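Local atomic coordinates of molinate hydrolase (Gulosibacter molinativorax, PDB entry 4UB9), a protein that hydrolyses the thiocarbamate herbicide molinate and is a zinc-binding member of the amidohydrolase family. Residues Ile89-Val94 with Ala421-Pro426; Leu368-Asp373 with Phe402-Ala407; Asp414-Ile419 with Asp453-Ile458. One frame throughout, in Å; residues are numbered along the deposited sequence.

Contact 1. Residues Ile89-Val94 with Ala421-Pro426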
ATOM      1  N   ILE A  89      18.797  30.384 -40.354  1.00 41.13           N
ATOM      2  CA  ILE A  89      17.381  30.677 -40.320  1.00 39.33           C
ATOM      3  C   ILE A  89      16.565  29.390 -40.528  1.00 37.94           C
ATOM      4  O   ILE A  89      16.639  28.762 -41.590  1.00 38.60           O
ATOM      5  CB  ILE A  89      16.971  31.659 -41.417  1.00 37.24           C
ATOM      6  CG1 ILE A  89      17.759  32.960 -41.275  1.00 37.26           C
ATOM      7  CG2 ILE A  89      15.474  31.942 -41.318  1.00 39.66           C
ATOM      8  CD1 ILE A  89      17.632  33.894 -42.471  1.00 34.30           C
ATOM      9  N   LEU A  90      15.775  29.041 -39.514  1.00 37.42           N
ATOM     10  CA  LEU A  90      14.907  27.842 -39.529  1.00 35.03           C
ATOM     11  C   LEU A  90      13.444  28.219 -39.389  1.00 36.58           C
ATOM     12  O   LEU A  90      13.130  29.352 -38.960  1.00 34.44           O
ATOM     13  CB  LEU A  90      15.271  26.889 -38.424  1.00 35.14           C
ATOM     14  CG  LEU A  90      16.480  25.982 -38.652  1.00 37.82           C
ATOM     15  CD1 LEU A  90      17.794  26.777 -38.697  1.00 38.44           C
ATOM     16  CD2 LEU A  90      16.560  24.927 -37.565  1.00 36.14           C
ATOM     17  N   PRO A  91      12.523  27.281 -39.732  1.00 35.98           N
ATOM     18  CA  PRO A  91      11.129  27.586 -39.502  1.00 36.49           C
ATOM     19  C   PRO A  91      10.888  27.562 -38.028  1.00 33.41           C
ATOM     20  O   PRO A  91      11.654  26.975 -37.287  1.00 31.69           O
ATOM     21  CB  PRO A  91      10.385  26.432 -40.181  1.00 41.21           C
ATOM     22  CG  PRO A  91      11.412  25.654 -40.928  1.00 41.57           C
ATOM     23  CD  PRO A  91      12.701  25.936 -40.273  1.00 38.94           C
ATOM     24  N   GLY A  92       9.797  28.174 -37.614  1.00 35.48           N
ATOM     25  CA  GLY A  92       9.328  27.991 -36.236  1.00 37.46           C
ATOM     26  C   GLY A  92       9.281  26.490 -35.887  1.00 38.26           C
ATOM     27  O   GLY A  92       8.772  25.665 -36.672  1.00 34.85           O
ATOM     28  N   LEU A  93       9.864  26.128 -34.755  1.00 33.75           N
ATOM     29  CA  LEU A  93       9.912  24.734 -34.366  1.00 35.58           C
ATOM     30  C   LEU A  93       8.520  24.247 -33.951  1.00 36.48           C
ATOM     31  O   LEU A  93       7.657  25.029 -33.512  1.00 31.87           O
ATOM     32  CB  LEU A  93      10.947  24.471 -33.278  1.00 35.39           C
ATOM     33  CG  LEU A  93      12.370  24.919 -33.654  1.00 38.23           C
ATOM     34  CD1 LEU A  93      13.350  24.660 -32.526  1.00 37.25           C
ATOM     35  CD2 LEU A  93      12.869  24.259 -34.908  1.00 37.01           C
ATOM     36  N   VAL A  94       8.345  22.933 -34.076  1.00 34.10           N
ATOM     37  CA  VAL A  94       7.031  22.294 -33.899  1.00 34.38           C
ATOM     38  C   VAL A  94       7.144  21.013 -33.121  1.00 33.16           C
ATOM     39  O   VAL A  94       7.949  20.123 -33.448  1.00 33.90           O
ATOM     40  CB  VAL A  94       6.380  21.974 -35.265  1.00 38.02           C
ATOM     41  CG1 VAL A  94       4.996  21.363 -35.072  1.00 39.48           C
ATOM     42  CG2 VAL A  94       6.276  23.233 -36.123  1.00 36.56           C
ATOM     43  N   ALA A 421      11.790  16.339 -38.690  1.00 32.50           N
ATOM     44  CA  ALA A 421      10.946  15.682 -37.713  1.00 32.61           C
ATOM     45  C   ALA A 421      10.357  16.683 -36.745  1.00 32.28           C
ATOM     46  O   ALA A 421       9.237  16.524 -36.289  1.00 35.66           O
ATOM     47  CB  ALA A 421      11.693  14.608 -36.959  1.00 31.98           C
ATOM     48  N   GLY A 422      11.095  17.746 -36.498  1.00 33.65           N
ATOM     49  CA  GLY A 422      10.679  18.791 -35.603  1.00 32.14           C
ATOM     50  C   GLY A 422      10.131  20.025 -36.262  1.00 33.48           C
ATOM     51  O   GLY A 422       9.956  21.019 -35.608  1.00 35.83           O
ATOM     52  N   THR A 423       9.935  19.994 -37.565  1.00 33.39           N
ATOM     53  CA  THR A 423       9.366  21.133 -38.256  1.00 33.53           C
ATOM     54  C   THR A 423       8.239  20.771 -39.189  1.00 36.05           C
ATOM     55  O   THR A 423       7.087  20.880 -38.857  1.00 37.02           O
ATOM     56  CB  THR A 423      10.428  21.911 -39.052  1.00 36.26           C
ATOM     57  OG1 THR A 423      11.338  21.004 -39.659  1.00 32.18           O
ATOM     58  CG2 THR A 423      11.179  22.823 -38.155  1.00 39.34           C
ATOM     59  N   ALA A 424       8.614  20.363 -40.384  1.00 32.93           N
ATOM     60  CA  ALA A 424       7.696  20.008 -41.427  1.00 35.77           C
ATOM     61  C   ALA A 424       6.869  18.774 -41.144  1.00 33.72           C
ATOM     62  O   ALA A 424       5.725  18.727 -41.478  1.00 32.05           O
ATOM     63  CB  ALA A 424       8.433  19.864 -42.737  1.00 39.24           C
ATOM     64  N   ASN A 425       7.479  17.766 -40.556  1.00 33.72           N
ATOM     65  CA  ASN A 425       6.838  16.480 -40.408  1.00 32.89           C
ATOM     66  C   ASN A 425       5.594  16.415 -39.529  1.00 33.89           C
ATOM     67  O   ASN A 425       4.619  15.840 -39.924  1.00 36.72           O
ATOM     68  CB  ASN A 425       7.872  15.430 -40.017  1.00 31.25           C
ATOM     69  CG  ASN A 425       8.935  15.220 -41.080  1.00 31.56           C
ATOM     70  OD1 ASN A 425       9.817  14.427 -40.909  1.00 34.17           O
ATOM     71  ND2 ASN A 425       8.852  15.939 -42.162  1.00 33.06           N
ATOM     72  N   PRO A 426       5.612  17.048 -38.368  1.00 35.82           N
ATOM     73  CA  PRO A 426       4.408  17.133 -37.562  1.00 36.17           C
ATOM     74  C   PRO A 426       3.328  17.888 -38.297  1.00 36.36           C
ATOM     75  O   PRO A 426       2.183  17.494 -38.274  1.00 41.10           O
ATOM     76  CB  PRO A 426       4.836  17.944 -36.347  1.00 34.46           C
ATOM     77  CG  PRO A 426       6.305  17.978 -36.375  1.00 35.04           C
ATOM     78  CD  PRO A 426       6.778  17.681 -37.735  1.00 36.68           C
TER
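The backbones of Ile89-Val94 and Ala421-Pro426 come closest at Val-94 and Thr-423, with CA atoms 5.1 Å apart, and are tied by a hydrogen bond from Val-94 N to Gly-422 O of 2.9 Å. This hydrogen bond is bent (N-H...O 146°), the donor standing above the carbonyl plane. Gly-422 is the first residue past helix 415-421 with non-helical torsions, and its carbonyl O accepts from the strand. Thr-423 CG2, anti to its own carbonyl carbon, is the methyl that fits among the strand residues: it lies 3.9 Å from Leu-93 CD2 and 4.0 Å from Pro-91 CG, the proline crossing it at about a right angle. The hydroxyl on the other branch takes the crowded position between backbone N and carbonyl carbon (chi1 39°) and is hydrogen-bonded to Ile-419 O. Val-94 splits its two methyls: CG1, anti to the backbone N, packs obliquely against Pro-426 CB at 3.7 Å, while CG2 rests near Thr-423 O. All of these touching groups are buried. The contact sets the turn between helices 415-421 and 424-429 against strand 88-95, which pairs with antiparallel strand 447-450 and parallel strand 138-143, the latter consistent with neighbouring strands of the amidohydrolase TIM barrel.

Contact 2. Residues Leu368-Asp373 with Phe402-Ala407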
ATOM      1  N   LEU A 368       8.995  10.016 -39.686  1.00 34.58           N
ATOM      2  CA  LEU A 368       9.110  10.185 -38.241  1.00 31.95           C
ATOM      3  C   LEU A 368       8.738  11.568 -37.832  1.00 30.16           C
ATOM      4  O   LEU A 368       9.137  12.545 -38.448  1.00 32.70           O
ATOM      5  CB  LEU A 368      10.558   9.864 -37.771  1.00 32.35           C
ATOM      6  CG  LEU A 368      10.941   8.387 -37.868  1.00 33.71           C
ATOM      7  CD1 LEU A 368      12.447   8.170 -37.819  1.00 34.57           C
ATOM      8  CD2 LEU A 368      10.269   7.587 -36.757  1.00 36.43           C
ATOM      9  N   VAL A 369       8.051  11.639 -36.719  1.00 33.34           N
ATOM     10  CA  VAL A 369       7.617  12.896 -36.127  1.00 32.04           C
ATOM     11  C   VAL A 369       8.139  13.102 -34.710  1.00 33.79           C
ATOM     12  O   VAL A 369       8.169  12.196 -33.880  1.00 28.59           O
ATOM     13  CB  VAL A 369       6.103  12.951 -36.065  1.00 34.56           C
ATOM     14  CG1 VAL A 369       5.617  14.099 -35.166  1.00 35.70           C
ATOM     15  CG2 VAL A 369       5.560  13.119 -37.478  1.00 33.67           C
ATOM     16  N   LEU A 370       8.603  14.321 -34.444  1.00 34.57           N
ATOM     17  CA  LEU A 370       9.086  14.657 -33.121  1.00 31.95           C
ATOM     18  C   LEU A 370       7.907  14.821 -32.170  1.00 29.22           C
ATOM     19  O   LEU A 370       6.967  15.589 -32.430  1.00 29.63           O
ATOM     20  CB  LEU A 370       9.926  15.945 -33.139  1.00 32.37           C
ATOM     21  CG  LEU A 370      10.580  16.387 -31.813  1.00 31.38           C
ATOM     22  CD1 LEU A 370      11.823  17.207 -32.118  1.00 33.26           C
ATOM     23  CD2 LEU A 370       9.646  17.223 -30.930  1.00 35.87           C
ATOM     24  N   GLY A 371       8.028  14.171 -31.021  1.00 28.71           N
ATOM     25  CA  GLY A 371       7.090  14.349 -29.903  1.00 27.68           C
ATOM     26  C   GLY A 371       7.659  13.762 -28.642  1.00 27.38           C
ATOM     27  O   GLY A 371       8.457  12.849 -28.696  1.00 28.12           O
ATOM     28  N   THR A 372       7.255  14.306 -27.495  1.00 30.27           N
ATOM     29  CA  THR A 372       7.958  14.001 -26.230  1.00 30.37           C
ATOM     30  C   THR A 372       7.157  13.671 -24.979  1.00 31.23           C
ATOM     31  O   THR A 372       7.720  13.212 -24.006  1.00 32.59           O
ATOM     32  CB  THR A 372       8.805  15.220 -25.821  1.00 31.19           C
ATOM     33  OG1 THR A 372       7.940  16.353 -25.694  1.00 27.79           O
ATOM     34  CG2 THR A 372       9.889  15.498 -26.879  1.00 31.51           C
ATOM     35  N   ASP A 373       5.869  13.959 -24.992  1.00 32.33           N
ATOM     36  CA  ASP A 373       5.008  13.815 -23.823  1.00 33.22           C
ATOM     37  C   ASP A 373       5.385  14.853 -22.801  1.00 33.88           C
ATOM     38  O   ASP A 373       5.005  14.755 -21.650  1.00 34.13           O
ATOM     39  CB  ASP A 373       5.070  12.384 -23.200  1.00 36.76           C
ATOM     40  CG  ASP A 373       3.979  11.397 -23.746  1.00 42.87           C
ATOM     41  OD1 ASP A 373       2.892  11.846 -24.193  1.00 46.30           O
ATOM     42  OD2 ASP A 373       4.225  10.158 -23.728  1.00 42.45           O
ATOM     43  N   PHE A 402      15.058  19.607 -28.143  1.00 34.95           N
ATOM     44  CA  PHE A 402      16.515  19.565 -28.353  1.00 31.51           C
ATOM     45  C   PHE A 402      17.069  18.202 -27.989  1.00 29.52           C
ATOM     46  O   PHE A 402      17.779  17.572 -28.732  1.00 32.79           O
ATOM     47  CB  PHE A 402      17.262  20.611 -27.528  1.00 33.41           C
ATOM     48  CG  PHE A 402      16.814  22.042 -27.754  1.00 35.76           C
ATOM     49  CD1 PHE A 402      16.628  22.565 -29.026  1.00 34.46           C
ATOM     50  CD2 PHE A 402      16.602  22.886 -26.663  1.00 37.94           C
ATOM     51  CE1 PHE A 402      16.192  23.871 -29.207  1.00 35.44           C
ATOM     52  CE2 PHE A 402      16.199  24.208 -26.852  1.00 36.26           C
ATOM     53  CZ  PHE A 402      15.977  24.695 -28.123  1.00 36.77           C
ATOM     54  N   VAL A 403      16.613  17.688 -26.878  1.00 33.97           N
ATOM     55  CA  VAL A 403      17.029  16.366 -26.433  1.00 32.58           C
ATOM     56  C   VAL A 403      16.601  15.259 -27.397  1.00 32.62           C
ATOM     57  O   VAL A 403      17.328  14.266 -27.620  1.00 32.57           O
ATOM     58  CB  VAL A 403      16.480  16.066 -25.019  1.00 34.14           C
ATOM     59  CG1 VAL A 403      16.823  14.642 -24.569  1.00 36.53           C
ATOM     60  CG2 VAL A 403      17.059  17.075 -24.028  1.00 36.59           C
ATOM     61  N   TRP A 404      15.398  15.386 -27.922  1.00 32.37           N
ATOM     62  CA  TRP A 404      14.846  14.380 -28.877  1.00 36.44           C
ATOM     63  C   TRP A 404      15.750  14.261 -30.112  1.00 32.82           C
ATOM     64  O   TRP A 404      16.181  13.183 -30.502  1.00 32.91           O
ATOM     65  CB  TRP A 404      13.427  14.808 -29.308  1.00 36.53           C
ATOM     66  CG  TRP A 404      12.659  13.800 -30.120  1.00 35.82           C
ATOM     67  CD1 TRP A 404      11.690  12.965 -29.668  1.00 36.29           C
ATOM     68  CD2 TRP A 404      12.768  13.569 -31.518  1.00 33.86           C
ATOM     69  NE1 TRP A 404      11.175  12.231 -30.706  1.00 37.09           N
ATOM     70  CE2 TRP A 404      11.829  12.579 -31.851  1.00 33.76           C
ATOM     71  CE3 TRP A 404      13.568  14.116 -32.530  1.00 35.86           C
ATOM     72  CZ2 TRP A 404      11.673  12.109 -33.141  1.00 37.14           C
ATOM     73  CZ3 TRP A 404      13.405  13.663 -33.812  1.00 36.47           C
ATOM     74  CH2 TRP A 404      12.460  12.663 -34.115  1.00 38.58           C
ATOM     75  N   MET A 405      16.038  15.423 -30.669  1.00 31.94           N
ATOM     76  CA  MET A 405      16.917  15.539 -31.840  1.00 31.36           C
ATOM     77  C   MET A 405      18.282  14.970 -31.585  1.00 31.39           C
ATOM     78  O   MET A 405      18.785  14.135 -32.322  1.00 30.92           O
ATOM     79  CB  MET A 405      17.012  16.976 -32.270  1.00 32.56           C
ATOM     80  CG  MET A 405      15.789  17.394 -33.079  1.00 33.59           C
ATOM     81  SD  MET A 405      15.895  19.066 -33.711  1.00 39.03           S
ATOM     82  CE  MET A 405      14.217  19.490 -34.105  1.00 41.27           C
ATOM     83  N   GLN A 406      18.832  15.319 -30.455  1.00 32.82           N
ATOM     84  CA  GLN A 406      20.130  14.740 -30.037  1.00 34.96           C
ATOM     85  C   GLN A 406      20.049  13.228 -29.925  1.00 32.61           C
ATOM     86  O   GLN A 406      20.892  12.511 -30.464  1.00 37.60           O
ATOM     87  CB  GLN A 406      20.566  15.365 -28.685  1.00 37.87           C
ATOM     88  CG  GLN A 406      21.869  14.785 -28.172  1.00 42.32           C
ATOM     89  CD  GLN A 406      22.264  15.351 -26.826  1.00 39.92           C
ATOM     90  OE1 GLN A 406      21.966  16.493 -26.508  1.00 45.06           O
ATOM     91  NE2 GLN A 406      22.868  14.530 -26.020  1.00 37.18           N
ATOM     92  N   ALA A 407      19.011  12.724 -29.228  1.00 31.91           N
ATOM     93  CA  ALA A 407      18.874  11.259 -29.033  1.00 29.70           C
ATOM     94  C   ALA A 407      18.751  10.538 -30.366  1.00 30.90           C
ATOM     95  O   ALA A 407      19.282   9.455 -30.567  1.00 29.52           O
ATOM     96  CB  ALA A 407      17.670  10.942 -28.196  1.00 30.24           C
TER
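Apolar packing carries the contact between Leu368-Asp373 and Phe402-Ala407, and Trp-404 is its main element. The indole, with CG anti to the backbone N (chi1 -172°), extends from the helix to the strand, where it and Leu-370 run antiparallel alongside each other. Leu-370, itself anti at chi1, sets CG over one face of the indole as a CH-pi contact, 3.8 Å from the centroid of the five-membered ring and 21° off its normal. Its CD1 branch continues across the ring to lie 3.6 Å from Trp-404 CE3. The extended chain of Met-405 carries CE to the same Leu-370 methyl, CD1, at 3.9 Å.

Polar atoms meet the indole obliquely. Gly-371 O approaches Trp-404 CD1 to 3.4 Å, and Val-369 O lies 3.6 Å from Trp-404 CZ2. The indole N-H is not well aimed at Gly-371 O and instead donates to Val-328 O of the adjacent strand 326-328. An alanine in place of Trp-404 would remove the surface under Leu-370 and would probably loosen the packing of helix on strand, besides losing the hydrogen bond to Val-328.

The axis of segment 402-407 makes 146° with strand 368-370, an outer helix laid on an inner strand as in the TIM barrel of amidohydrolases; the CA of Gly-371 is about 11 Å from the zinc ion.

Contact 3. Residues Asp414-Ile419 with Asp453-Ile458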
ATOM      1  N   ASP A 414      19.954  11.258 -39.478  1.00 35.90           N
ATOM      2  CA  ASP A 414      20.566  12.356 -40.130  1.00 35.07           C
ATOM      3  C   ASP A 414      20.099  13.672 -39.488  1.00 37.80           C
ATOM      4  O   ASP A 414      18.902  13.905 -39.385  1.00 40.96           O
ATOM      5  CB  ASP A 414      20.198  12.330 -41.626  1.00 35.15           C
ATOM      6  CG  ASP A 414      20.773  13.520 -42.377  1.00 43.19           C
ATOM      7  OD1 ASP A 414      22.028  13.594 -42.463  1.00 48.28           O
ATOM      8  OD2 ASP A 414      20.006  14.371 -42.914  1.00 44.59           O
ATOM      9  N   PRO A 415      21.024  14.605 -39.231  1.00 34.79           N
ATOM     10  CA  PRO A 415      20.612  15.882 -38.665  1.00 33.43           C
ATOM     11  C   PRO A 415      19.528  16.612 -39.412  1.00 34.00           C
ATOM     12  O   PRO A 415      18.662  17.235 -38.791  1.00 32.16           O
ATOM     13  CB  PRO A 415      21.912  16.721 -38.667  1.00 33.00           C
ATOM     14  CG  PRO A 415      22.985  15.709 -38.497  1.00 36.33           C
ATOM     15  CD  PRO A 415      22.492  14.457 -39.227  1.00 36.33           C
ATOM     16  N   MET A 416      19.597  16.622 -40.733  1.00 33.20           N
ATOM     17  CA  MET A 416      18.559  17.328 -41.497  1.00 33.12           C
ATOM     18  C   MET A 416      17.182  16.652 -41.279  1.00 31.41           C
ATOM     19  O   MET A 416      16.156  17.314 -41.184  1.00 33.31           O
ATOM     20  CB  MET A 416      18.878  17.366 -42.995  1.00 33.73           C
ATOM     21  CG  MET A 416      17.856  18.169 -43.801  1.00 36.14           C
ATOM     22  SD  MET A 416      17.931  19.902 -43.324  1.00 44.18           S
ATOM     23  CE  MET A 416      16.716  20.737 -44.297  1.00 47.09           C
ATOM     24  N   ALA A 417      17.179  15.332 -41.294  1.00 28.92           N
ATOM     25  CA  ALA A 417      15.933  14.580 -41.122  1.00 31.47           C
ATOM     26  C   ALA A 417      15.341  14.818 -39.682  1.00 35.96           C
ATOM     27  O   ALA A 417      14.139  14.947 -39.508  1.00 35.47           O
ATOM     28  CB  ALA A 417      16.164  13.100 -41.387  1.00 29.82           C
ATOM     29  N   ALA A 418      16.212  14.863 -38.683  1.00 32.52           N
ATOM     30  CA  ALA A 418      15.825  15.263 -37.355  1.00 34.66           C
ATOM     31  C   ALA A 418      15.176  16.642 -37.305  1.00 37.17           C
ATOM     32  O   ALA A 418      14.201  16.851 -36.594  1.00 34.40           O
ATOM     33  CB  ALA A 418      17.020  15.234 -36.402  1.00 36.44           C
ATOM     34  N   ILE A 419      15.723  17.597 -38.037  1.00 34.64           N
ATOM     35  CA  ILE A 419      15.152  18.953 -38.021  1.00 31.58           C
ATOM     36  C   ILE A 419      13.795  18.935 -38.638  1.00 33.06           C
ATOM     37  O   ILE A 419      12.898  19.644 -38.194  1.00 35.87           O
ATOM     38  CB  ILE A 419      16.046  19.960 -38.759  1.00 31.61           C
ATOM     39  CG1 ILE A 419      17.323  20.175 -37.945  1.00 33.25           C
ATOM     40  CG2 ILE A 419      15.343  21.305 -38.928  1.00 31.05           C
ATOM     41  CD1 ILE A 419      18.446  20.855 -38.694  1.00 35.00           C
ATOM     42  N   ASP A 453      25.598  26.192 -36.438  1.00 47.03           N
ATOM     43  CA  ASP A 453      25.110  25.329 -37.494  1.00 41.64           C
ATOM     44  C   ASP A 453      24.549  24.012 -36.952  1.00 39.91           C
ATOM     45  O   ASP A 453      25.297  23.117 -36.529  1.00 39.15           O
ATOM     46  CB  ASP A 453      26.228  25.027 -38.490  1.00 48.49           C
ATOM     47  CG  ASP A 453      25.740  24.260 -39.728  1.00 56.70           C
ATOM     48  OD1 ASP A 453      24.516  24.169 -39.982  1.00 58.56           O
ATOM     49  OD2 ASP A 453      26.596  23.768 -40.471  1.00 58.87           O
ATOM     50  N   PRO A 454      23.231  23.853 -37.027  1.00 36.88           N
ATOM     51  CA  PRO A 454      22.598  22.634 -36.530  1.00 38.88           C
ATOM     52  C   PRO A 454      22.919  21.392 -37.345  1.00 38.23           C
ATOM     53  O   PRO A 454      22.887  20.295 -36.811  1.00 40.13           O
ATOM     54  CB  PRO A 454      21.121  22.955 -36.611  1.00 39.13           C
ATOM     55  CG  PRO A 454      20.982  24.044 -37.625  1.00 40.25           C
ATOM     56  CD  PRO A 454      22.262  24.803 -37.604  1.00 39.84           C
ATOM     57  N   LEU A 455      23.308  21.566 -38.600  1.00 41.76           N
ATOM     58  CA  LEU A 455      23.725  20.419 -39.419  1.00 38.34           C
ATOM     59  C   LEU A 455      25.098  19.913 -39.091  1.00 42.94           C
ATOM     60  O   LEU A 455      25.428  18.760 -39.347  1.00 51.78           O
ATOM     61  CB  LEU A 455      23.660  20.780 -40.885  1.00 42.85           C
ATOM     62  CG  LEU A 455      22.229  21.194 -41.283  1.00 46.31           C
ATOM     63  CD1 LEU A 455      22.201  21.819 -42.656  1.00 43.63           C
ATOM     64  CD2 LEU A 455      21.285  19.984 -41.226  1.00 50.36           C
ATOM     65  N   ALA A 456      25.945  20.783 -38.564  1.00 42.38           N
ATOM     66  CA  ALA A 456      27.304  20.369 -38.187  1.00 41.20           C
ATOM     67  C   ALA A 456      27.266  19.649 -36.857  1.00 40.77           C
ATOM     68  O   ALA A 456      28.053  18.747 -36.586  1.00 41.47           O
ATOM     69  CB  ALA A 456      28.212  21.594 -38.072  1.00 43.16           C
ATOM     70  N   ASP A 457      26.385  20.136 -35.992  1.00 43.18           N
ATOM     71  CA  ASP A 457      26.187  19.576 -34.637  1.00 42.93           C
ATOM     72  C   ASP A 457      24.762  19.885 -34.158  1.00 41.38           C
ATOM     73  O   ASP A 457      24.374  21.052 -34.025  1.00 34.55           O
ATOM     74  CB  ASP A 457      27.215  20.137 -33.671  1.00 47.28           C
ATOM     75  CG  ASP A 457      27.133  19.531 -32.290  1.00 52.12           C
ATOM     76  OD1 ASP A 457      26.059  18.984 -31.881  1.00 57.08           O
ATOM     77  OD2 ASP A 457      28.167  19.632 -31.580  1.00 56.00           O
ATOM     78  N   ILE A 458      23.993  18.814 -33.935  1.00 37.47           N
ATOM     79  CA  ILE A 458      22.564  18.932 -33.682  1.00 34.95           C
ATOM     80  C   ILE A 458      22.258  19.651 -32.361  1.00 35.27           C
ATOM     81  O   ILE A 458      21.275  20.421 -32.258  1.00 31.29           O
ATOM     82  CB  ILE A 458      21.856  17.562 -33.779  1.00 36.67           C
ATOM     83  CG1 ILE A 458      20.354  17.754 -33.867  1.00 39.26           C
ATOM     84  CG2 ILE A 458      22.260  16.662 -32.634  1.00 35.81           C
ATOM     85  CD1 ILE A 458      19.875  18.458 -35.129  1.00 37.63           C
TER
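Pro-415, Ile-419, Leu-455 and Ile-458 carry the contact where the start of helix 415-421 meets the loop Asp453-Ile458, with Met-416 beside Leu-455. Met-416 and Leu-455 run alongside each other in the same direction: the methionine leaves its helix anti to the backbone N and bends at chi2 (66°), which puts SD 4.0 Å from Leu-455 CD2. That methyl also rests on the helix backbone, 3.8 Å from Met-416 N. Ile-419 runs at about a right angle to both Leu-455 and Pro-454, and its CD1 tip touches Leu-455 CD2 at 3.9 Å and Pro-454 CB at 4.0 Å. The loop keeps its shape through an Asx turn, in which Asp-453 OD1 accepts from Leu-455 N, met from well above the carboxylate plane, while Asp-453 O takes both Ala-456 N and Asp-457 N. Across from it the helix begins with Asp-414 as N-cap, its OD2 receiving weak bonds from Met-416 N and Ala-417 N. Ile-458 and Ile-419 lie alongside each other, running antiparallel; Ile-458 CG1 is anti to the backbone N (chi1 -166°), and its CD1 ends 4.2 Å from Ile-419 CG1 and 4.0 Å from Pro-415 O. CG of Pro-415 lies against the loop backbone, 4.0 Å from Leu-455 O. Met-405 and Val-409 of helix 400-410 also pack on Ala-418 and Ile-458.

The three contacts lie with their centres about 12 Å from one another, all in the part of the chain that belongs to the amidohydrolase family. Along the chain, contact 2 is nested in the long loop closed by contact 1, contact 3 opens after contact 2 has closed, and contacts 1 and 3 cross. Helices 400-410, 415-421 and 424-429 follow in succession and join them. Ala-421 links contacts 1 and 2, its O probably hydrogen-bonded to Leu-370 N and its CB against Trp-404; Gln-406 on Ile-458 links contacts 2 and 3. Strand 88-95 meets contact 3 through Leu-90 and Ile-419. Together they link strand 368-370 to the loop 453-458 through three consecutive helices, probably part of the barrel's helical layer.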